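Local coordinates for N-acetylmuramoyl-L-alanine amidase AmiD (Escherichia coli, PDB 3D2Y), which cleaves the amide bond between N-acetylmuramoyl residues and L-amino acids in cell-wall glycopeptides, using one catalytic zinc ion per subunit, at residues D136-R140 / Y141-P145. Numbering follows the deposited sequence.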
ATOM      1  N   ASP A 136      -6.538   9.474  -9.675  1.00  5.87           N
ATOM      2  CA  ASP A 136      -7.611   9.048 -10.539  1.00  9.92           C
ATOM      3  C   ASP A 136      -8.170   7.740 -10.020  1.00  6.87           C
ATOM      4  O   ASP A 136      -9.401   7.569  -9.919  1.00  7.07           O
ATOM      5  CB  ASP A 136      -7.159   8.872 -11.983  1.00  6.99           C
ATOM      6  CG  ASP A 136      -7.023  10.197 -12.740  1.00 12.50           C
ATOM      7  OD1 ASP A 136      -7.416  11.296 -12.245  1.00 14.01           O
ATOM      8  OD2 ASP A 136      -6.504  10.113 -13.860  1.00  9.57           O
ATOM      9  N   ILE A 137      -7.281   6.841  -9.643  1.00  6.98           N
ATOM     10  CA  ILE A 137      -7.696   5.530  -9.129  1.00  4.98           C
ATOM     11  C   ILE A 137      -8.516   5.640  -7.857  1.00  8.51           C
ATOM     12  O   ILE A 137      -9.624   5.054  -7.755  1.00  6.80           O
ATOM     13  CB  ILE A 137      -6.482   4.562  -8.947  1.00  3.31           C
ATOM     14  CG1 ILE A 137      -5.831   4.309 -10.296  1.00  5.93           C
ATOM     15  CG2 ILE A 137      -6.979   3.207  -8.411  1.00  4.20           C
ATOM     16  CD1 ILE A 137      -4.438   3.685 -10.158  1.00  5.58           C
ATOM     17  N   ILE A 138      -7.991   6.421  -6.911  1.00  7.50           N
ATOM     18  CA  ILE A 138      -8.663   6.721  -5.644  1.00  7.30           C
ATOM     19  C   ILE A 138     -10.049   7.379  -5.849  1.00  8.07           C
ATOM     20  O   ILE A 138     -11.010   6.977  -5.204  1.00  6.99           O
ATOM     21  CB  ILE A 138      -7.742   7.581  -4.738  1.00  6.92           C
ATOM     22  CG1 ILE A 138      -6.555   6.732  -4.240  1.00  7.84           C
ATOM     23  CG2 ILE A 138      -8.552   8.242  -3.624  1.00  6.93           C
ATOM     24  CD1 ILE A 138      -5.322   7.517  -3.863  1.00  6.62           C
ATOM     25  N   ALA A 139     -10.162   8.353  -6.767  1.00  4.99           N
ATOM     26  CA  ALA A 139     -11.469   8.920  -7.144  1.00  8.71           C
ATOM     27  C   ALA A 139     -12.433   7.905  -7.729  1.00 10.32           C
ATOM     28  O   ALA A 139     -13.641   7.889  -7.372  1.00  5.95           O
ATOM     29  CB  ALA A 139     -11.305  10.146  -8.125  1.00  8.12           C
ATOM     30  N   ARG A 140     -11.923   7.090  -8.656  1.00  9.49           N
ATOM     31  CA  ARG A 140     -12.767   6.177  -9.419  1.00 11.03           C
ATOM     32  C   ARG A 140     -13.544   5.205  -8.497  1.00  7.70           C
ATOM     33  O   ARG A 140     -14.744   4.948  -8.723  1.00  5.63           O
ATOM     34  CB  ARG A 140     -11.915   5.437 -10.454  1.00 11.10           C
ATOM     35  CG  ARG A 140     -12.712   4.555 -11.376  1.00 15.99           C
ATOM     36  CD  ARG A 140     -12.119   4.511 -12.742  1.00 21.37           C
ATOM     37  NE  ARG A 140     -10.708   4.166 -12.710  1.00 19.59           N
ATOM     38  CZ  ARG A 140      -9.732   4.922 -13.200  1.00 21.67           C
ATOM     39  NH1 ARG A 140     -10.008   6.069 -13.808  1.00 24.15           N
ATOM     40  NH2 ARG A 140      -8.473   4.510 -13.105  1.00 18.35           N
ATOM     41  N   TYR A 141     -12.858   4.721  -7.451  1.00  7.64           N
ATOM     42  CA  TYR A 141     -13.350   3.640  -6.561  1.00  6.52           C
ATOM     43  C   TYR A 141     -13.662   4.094  -5.158  1.00  7.57           C
ATOM     44  O   TYR A 141     -14.053   3.292  -4.298  1.00  8.42           O
ATOM     45  CB  TYR A 141     -12.389   2.435  -6.560  1.00  8.18           C
ATOM     46  CG  TYR A 141     -12.154   1.928  -7.948  1.00  2.19           C
ATOM     47  CD1 TYR A 141     -13.197   1.341  -8.684  1.00  3.12           C
ATOM     48  CD2 TYR A 141     -10.917   2.101  -8.568  1.00  2.54           C
ATOM     49  CE1 TYR A 141     -12.991   0.882  -9.975  1.00  4.65           C
ATOM     50  CE2 TYR A 141     -10.709   1.658  -9.861  1.00  2.43           C
ATOM     51  CZ  TYR A 141     -11.736   1.050 -10.555  1.00  6.67           C
ATOM     52  OH  TYR A 141     -11.540   0.620 -11.853  1.00  4.76           O
ATOM     53  N   HIS A 142     -13.497   5.394  -4.936  1.00  5.90           N
ATOM     54  CA  HIS A 142     -13.603   6.004  -3.608  1.00  7.84           C
ATOM     55  C   HIS A 142     -12.740   5.303  -2.554  1.00  7.94           C
ATOM     56  O   HIS A 142     -13.205   4.938  -1.465  1.00  4.96           O
ATOM     57  CB  HIS A 142     -15.053   6.049  -3.158  1.00 11.80           C
ATOM     58  CG  HIS A 142     -15.837   7.163  -3.764  1.00 19.42           C
ATOM     59  ND1 HIS A 142     -16.271   7.144  -5.071  1.00 17.53           N
ATOM     60  CD2 HIS A 142     -16.259   8.338  -3.241  1.00 22.57           C
ATOM     61  CE1 HIS A 142     -16.930   8.257  -5.326  1.00 23.49           C
ATOM     62  NE2 HIS A 142     -16.946   8.997  -4.231  1.00 24.14           N
ATOM     63  N   ILE A 143     -11.488   5.056  -2.914  1.00  5.09           N
ATOM     64  CA  ILE A 143     -10.572   4.338  -2.047  1.00  5.17           C
ATOM     65  C   ILE A 143     -10.262   5.214  -0.841  1.00  3.57           C
ATOM     66  O   ILE A 143     -10.001   6.401  -1.008  1.00  8.25           O
ATOM     67  CB  ILE A 143      -9.284   3.981  -2.829  1.00  3.90           C
ATOM     68  CG1 ILE A 143      -9.641   2.947  -3.894  1.00  4.80           C
ATOM     69  CG2 ILE A 143      -8.190   3.497  -1.859  1.00  2.79           C
ATOM     70  CD1 ILE A 143      -8.424   2.405  -4.682  1.00  4.97           C
ATOM     71  N   LYS A 144     -10.389   4.659   0.371  1.00  3.93           N
ATOM     72  CA  LYS A 144     -10.206   5.425   1.620  1.00  6.25           C
ATOM     73  C   LYS A 144      -8.716   5.562   1.835  1.00  5.12           C
ATOM     74  O   LYS A 144      -7.986   4.677   1.384  1.00  7.29           O
ATOM     75  CB  LYS A 144     -10.802   4.685   2.813  1.00  7.75           C
ATOM     76  CG  LYS A 144     -12.321   4.698   2.786  1.00 14.62           C
ATOM     77  CD  LYS A 144     -12.918   4.086   4.025  1.00 18.09           C
ATOM     78  CE  LYS A 144     -12.928   2.560   3.937  1.00 21.93           C
ATOM     79  NZ  LYS A 144     -14.116   1.975   4.665  1.00 25.45           N
ATOM     80  N   PRO A 145      -8.261   6.682   2.477  1.00  4.52           N
ATOM     81  CA  PRO A 145      -6.827   6.918   2.595  1.00  3.36           C
ATOM     82  C   PRO A 145      -6.044   5.722   3.205  1.00  6.08           C
ATOM     83  O   PRO A 145      -4.954   5.396   2.733  1.00  6.22           O
ATOM     84  CB  PRO A 145      -6.743   8.172   3.470  1.00  6.17           C
ATOM     85  CG  PRO A 145      -8.046   8.892   3.253  1.00  5.75           C
ATOM     86  CD  PRO A 145      -9.051   7.769   3.093  1.00  7.21           C
TER
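Tyr141 lies against Arg140, and the two side chains extend together. Arg140 CG sits over one face of the ring, 3.8 Å from the Tyr141 centroid and close to the ring normal, a CH-pi contact. With CG anti to the backbone N (chi1 -175°) and bends further out, the arginine chain follows the ring to its hydroxyl. The guanidinium stands nearly upright to the ring, the planes 85° apart, and meets Tyr141 OH at its edge. Glu78 holds both polar ends: OE2 in a salt bridge with Arg140 NH2, OE1 in a hydrogen bond with Tyr141 OH. Tyr141 N donates to Ile137 O at 3.3 Å, an i to i-4 hydrogen bond. Ile137 CG2 touches the ring at Tyr141 CD2, 4.1 Å away.

His142 has positive phi (51°) and breaks the helix. Its N makes a weak hydrogen bond to Ala139 O at 3.5 Å. Ile143 N donates a hydrogen bond to Ile138 O, 3.0 Å away, in the carbonyl plane and on a lone pair. This is a Schellman motif at the C-terminal end of helix 124-141, where the chain leaves for strand 148-150 of the central sheet.

The buried Ile143 points back at the helix. Its CB meets Ile138 CG1 at 4.1 Å, the motif's usual apolar pair, and its CD1 reaches Ile137 CG2. Ile137 also packs on Ile101 and Ile103 of strand 100-105.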